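Long-range contact in transferrin (Manduca sexta, PDB 6WB6), which binds a single ferric ion together with carbonate and transports iron as a secreted insect glycoprotein: residues A[121-133]-A[336-348]. Numbering follows the deposited sequence.
Sequences NVGYKIPLTMLMK and ANYTEVIERGHGA. With NAG (2-acetamido-2-deoxy-beta-D-glucopyranose), chain C; CO3 (carbonate ion), chain G; CO3 (carbonate ion), chain F.
Tyr338 meets Asn121 at its ring edge: Asn121 OD1 lies in the ring plane and accepts from Tyr338 OH at 2.5 Å. The amide and ring planes stand 37° apart. Over one ring face, toward the rim, sits CB of Val341 from the same helix. The guanidinium of Arg344 has Leu128 CD1 over one face, 3.8 Å from NH1. Thr129 OG1 lies near the plane at its edge. Outside the contact, NH1 and NH2 form salt bridges with Glu151 and Asp377, while the buried NE has no partner in the model.

Asn121 ND2 donates to a carbonate oxygen, and the Asn121 backbone N donates to the same oxygen. The amide thus joins Tyr338 to the anion site. Two waters link Lys125 NZ to Tyr338 OH. An alanine in place of Asn121 would probably leave Tyr338 OH without its amide acceptor and the carbonate without one of its donors.

Helices 121-131 and 338-342 cross at 98°, with a closest axis approach of 9.2 Å. Val341 fills the crossing: CG2 meets Ile126 CG1 at 3.9 Å, and CG1 lies equally close to Lys125 CB. Thr129 OG1, anti to its carbonyl carbon (chi1 -64°), turns back to bond Lys125 O and packs against Arg344 CD. At the far end, Lys133 NZ forms a salt bridge with Glu340 OE1, modelled so short that its detail is doubtful.

Val122 N and Gly123 N donate to a second carbonate, whose pocket also includes Thr116 and Arg120. Anion binding at a helix N-terminus, beside the iron ligand Tyr90, is characteristic of the transferrin iron-carbonate site.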
# COMPACT_ATOMS: atom_id res chain seq x y z
N ASN A 121 -0.63 16.27 -6.31
CA ASN A 121 -0.70 17.52 -5.55
C ASN A 121 -1.40 18.68 -6.25
O ASN A 121 -2.42 19.16 -5.75
CB ASN A 121 0.71 17.96 -5.16
CG ASN A 121 1.22 17.21 -3.95
OD1 ASN A 121 0.86 17.52 -2.82
ND2 ASN A 121 2.02 16.20 -4.20
N VAL A 122 -0.86 19.17 -7.37
CA VAL A 122 -1.43 20.39 -7.94
C VAL A 122 -2.73 20.06 -8.64
O VAL A 122 -3.64 20.91 -8.73
CB VAL A 122 -0.46 21.09 -8.92
CG1 VAL A 122 0.89 21.31 -8.25
CG2 VAL A 122 -0.29 20.30 -10.24
N GLY A 123 -2.86 18.85 -9.15
CA GLY A 123 -4.02 18.52 -9.94
C GLY A 123 -5.15 17.87 -9.19
O GLY A 123 -6.19 17.59 -9.79
N TYR A 124 -5.00 17.62 -7.89
CA TYR A 124 -6.06 16.94 -7.16
C TYR A 124 -6.16 17.31 -5.68
O TYR A 124 -7.18 17.87 -5.24
CB TYR A 124 -5.87 15.45 -7.31
CG TYR A 124 -7.00 14.61 -6.84
CD1 TYR A 124 -8.04 14.27 -7.70
CD2 TYR A 124 -7.03 14.14 -5.54
CE1 TYR A 124 -9.08 13.46 -7.26
CE2 TYR A 124 -8.08 13.34 -5.09
CZ TYR A 124 -9.09 13.00 -5.94
OH TYR A 124 -10.12 12.19 -5.47
N LYS A 125 -5.12 16.98 -4.90
CA LYS A 125 -5.14 17.22 -3.46
C LYS A 125 -5.24 18.70 -3.14
O LYS A 125 -5.99 19.09 -2.26
CB LYS A 125 -3.90 16.64 -2.80
CG LYS A 125 -3.72 15.15 -3.08
CD LYS A 125 -2.66 14.51 -2.22
CE LYS A 125 -1.26 14.89 -2.66
NZ LYS A 125 -0.22 14.33 -1.70
N ILE A 126 -4.48 19.53 -3.84
CA ILE A 126 -4.53 20.96 -3.58
C ILE A 126 -5.91 21.47 -4.01
O ILE A 126 -6.64 22.07 -3.19
CB ILE A 126 -3.36 21.67 -4.27
CG1 ILE A 126 -2.05 21.32 -3.54
CG2 ILE A 126 -3.56 23.18 -4.37
CD1 ILE A 126 -0.86 22.03 -4.07
N PRO A 127 -6.34 21.25 -5.25
CA PRO A 127 -7.68 21.73 -5.62
C PRO A 127 -8.75 21.29 -4.64
O PRO A 127 -9.63 22.07 -4.27
CB PRO A 127 -7.88 21.14 -7.01
CG PRO A 127 -6.55 21.14 -7.59
CD PRO A 127 -5.61 20.77 -6.45
N LEU A 128 -8.71 20.03 -4.20
CA LEU A 128 -9.71 19.59 -3.24
C LEU A 128 -9.58 20.36 -1.94
O LEU A 128 -10.59 20.76 -1.36
CB LEU A 128 -9.60 18.09 -3.01
CG LEU A 128 -10.27 17.20 -4.05
CD1 LEU A 128 -9.81 15.76 -3.94
CD2 LEU A 128 -11.77 17.25 -3.92
N THR A 129 -8.34 20.61 -1.49
CA THR A 129 -8.12 21.30 -0.22
C THR A 129 -8.71 22.69 -0.25
O THR A 129 -9.30 23.14 0.74
CB THR A 129 -6.60 21.35 0.12
OG1 THR A 129 -6.10 20.03 0.31
CG2 THR A 129 -6.33 22.16 1.40
N MET A 130 -8.54 23.41 -1.36
CA MET A 130 -8.96 24.81 -1.43
C MET A 130 -10.44 24.95 -1.76
O MET A 130 -11.15 25.73 -1.13
CB MET A 130 -8.12 25.57 -2.49
CG MET A 130 -6.61 25.58 -2.18
SD MET A 130 -6.36 25.96 -0.41
CE MET A 130 -4.63 25.57 -0.18
N LEU A 131 -10.91 24.22 -2.77
CA LEU A 131 -12.31 24.33 -3.18
C LEU A 131 -13.25 23.93 -2.06
O LEU A 131 -14.31 24.55 -1.88
CB LEU A 131 -12.57 23.45 -4.39
CG LEU A 131 -11.79 23.81 -5.66
CD1 LEU A 131 -12.17 22.85 -6.74
CD2 LEU A 131 -12.06 25.24 -6.10
N MET A 132 -12.90 22.89 -1.30
CA MET A 132 -13.78 22.41 -0.25
C MET A 132 -14.05 23.47 0.80
O MET A 132 -14.98 23.31 1.60
CB MET A 132 -13.19 21.18 0.42
CG MET A 132 -11.96 21.46 1.30
SD MET A 132 -11.47 19.98 2.18
CE MET A 132 -12.82 19.95 3.36
N LYS A 133 -13.23 24.52 0.85
CA LYS A 133 -13.53 25.65 1.71
C LYS A 133 -14.64 26.53 1.17
O LYS A 133 -14.92 27.57 1.77
CB LYS A 133 -12.28 26.51 1.89
CG LYS A 133 -11.04 25.79 2.34
CD LYS A 133 -9.99 26.80 2.65
CE LYS A 133 -8.67 26.13 2.92
NZ LYS A 133 -7.59 26.97 2.38
N ALA A 336 3.96 27.11 2.58
CA ALA A 336 3.58 26.60 1.29
C ALA A 336 2.07 26.44 1.18
O ALA A 336 1.59 26.08 0.10
CB ALA A 336 4.26 25.26 1.03
N ASN A 337 1.34 26.76 2.25
CA ASN A 337 -0.06 26.36 2.43
C ASN A 337 -0.22 24.84 2.37
O ASN A 337 -1.26 24.33 1.97
CB ASN A 337 -0.97 27.02 1.40
CG ASN A 337 -1.05 28.52 1.57
OD1 ASN A 337 -0.91 29.04 2.68
ND2 ASN A 337 -1.28 29.23 0.49
N TYR A 338 0.82 24.11 2.74
CA TYR A 338 0.79 22.67 2.51
C TYR A 338 0.34 21.89 3.73
O TYR A 338 0.02 20.71 3.60
CB TYR A 338 2.17 22.20 2.03
CG TYR A 338 2.14 20.87 1.34
CD1 TYR A 338 1.63 20.75 0.06
CD2 TYR A 338 2.62 19.73 1.96
CE1 TYR A 338 1.62 19.55 -0.59
CE2 TYR A 338 2.59 18.50 1.32
CZ TYR A 338 2.10 18.43 0.03
OH TYR A 338 2.04 17.23 -0.62
N THR A 339 0.34 22.49 4.92
CA THR A 339 -0.21 21.78 6.07
C THR A 339 -1.70 21.51 5.85
O THR A 339 -2.19 20.41 6.12
CB THR A 339 0.00 22.58 7.36
OG1 THR A 339 1.34 23.08 7.40
CG2 THR A 339 -0.25 21.69 8.58
N GLU A 340 -2.41 22.52 5.32
CA GLU A 340 -3.81 22.37 4.92
C GLU A 340 -4.01 21.14 4.06
O GLU A 340 -4.95 20.35 4.27
CB GLU A 340 -4.25 23.61 4.13
CG GLU A 340 -4.22 24.89 4.90
CD GLU A 340 -4.47 26.11 4.02
OE1 GLU A 340 -5.57 26.20 3.44
OE2 GLU A 340 -3.55 26.95 3.90
N VAL A 341 -3.15 20.98 3.05
CA VAL A 341 -3.23 19.84 2.14
C VAL A 341 -3.00 18.54 2.89
O VAL A 341 -3.72 17.56 2.71
CB VAL A 341 -2.21 20.02 1.00
CG1 VAL A 341 -2.31 18.91 0.01
CG2 VAL A 341 -2.40 21.35 0.32
N ILE A 342 -1.95 18.49 3.70
CA ILE A 342 -1.67 17.26 4.41
C ILE A 342 -2.84 16.90 5.33
O ILE A 342 -3.24 15.74 5.45
CB ILE A 342 -0.34 17.38 5.19
CG1 ILE A 342 0.88 17.25 4.25
CG2 ILE A 342 -0.28 16.33 6.26
CD1 ILE A 342 2.21 17.82 4.84
N GLU A 343 -3.42 17.89 5.98
CA GLU A 343 -4.51 17.65 6.93
C GLU A 343 -5.87 17.66 6.27
O GLU A 343 -6.88 17.56 6.96
CB GLU A 343 -4.47 18.69 8.05
CG GLU A 343 -3.25 18.51 8.96
CD GLU A 343 -3.18 19.54 10.09
OE1 GLU A 343 -3.85 20.58 9.96
OE2 GLU A 343 -2.47 19.31 11.09
N ARG A 344 -5.93 17.72 4.94
CA ARG A 344 -7.22 17.67 4.25
C ARG A 344 -8.09 16.55 4.79
O ARG A 344 -7.63 15.42 5.02
CB ARG A 344 -7.05 17.48 2.75
CG ARG A 344 -8.38 17.41 2.00
CD ARG A 344 -8.12 17.53 0.53
NE ARG A 344 -7.44 16.35 0.05
CZ ARG A 344 -8.05 15.22 -0.29
NH1 ARG A 344 -9.36 15.11 -0.21
NH2 ARG A 344 -7.33 14.19 -0.72
N GLY A 345 -9.35 16.88 4.99
CA GLY A 345 -10.36 15.90 5.35
C GLY A 345 -11.58 16.04 4.47
O GLY A 345 -11.53 16.55 3.34
N HIS A 346 -12.72 15.60 4.99
CA HIS A 346 -13.96 15.58 4.23
C HIS A 346 -15.12 16.19 5.02
O HIS A 346 -16.29 15.97 4.68
CB HIS A 346 -14.26 14.15 3.79
CG HIS A 346 -13.17 13.55 2.96
ND1 HIS A 346 -12.08 12.91 3.50
CD2 HIS A 346 -13.00 13.51 1.61
CE1 HIS A 346 -11.28 12.51 2.53
NE2 HIS A 346 -11.81 12.86 1.37
N GLY A 347 -14.82 17.00 6.02
CA GLY A 347 -15.85 17.55 6.86
C GLY A 347 -16.19 16.63 8.01
O GLY A 347 -16.14 15.41 7.90
N ALA A 348 -16.56 17.24 9.14
CA ALA A 348 -16.96 16.47 10.31
C ALA A 348 -18.23 15.68 10.03
O ALA A 348 -19.11 16.14 9.29
CB ALA A 348 -17.17 17.40 11.49
C1 NAG C . -1.38 30.64 0.64
C2 NAG C . -0.76 31.36 -0.54
C3 NAG C . -1.09 32.86 -0.62
C4 NAG C . -2.55 33.17 -0.28
C5 NAG C . -3.09 32.30 0.85
C6 NAG C . -4.60 32.37 0.88
C7 NAG C . 1.32 30.23 -1.20
C8 NAG C . 2.81 30.33 -1.10
N2 NAG C . 0.68 31.16 -0.50
O3 NAG C . -0.80 33.26 -1.97
O4 NAG C . -2.72 34.51 0.22
O5 NAG C . -2.77 30.92 0.70
O6 NAG C . -5.03 31.95 -0.41
O7 NAG C . 0.78 29.37 -1.87
C CO3 G . 0.83 16.87 -9.31
O1 CO3 G . 1.39 15.84 -9.87
O2 CO3 G . -0.42 17.03 -9.54
O3 CO3 G . 1.45 17.71 -8.53
C CO3 F . 2.73 14.06 -7.49
O1 CO3 F . 2.60 12.94 -6.85
O2 CO3 F . 3.59 14.20 -8.52
O3 CO3 F . 1.96 15.04 -7.05
O HOH W 1 2.71 14.46 -2.05
O HOH W 2 0.14 15.79 0.27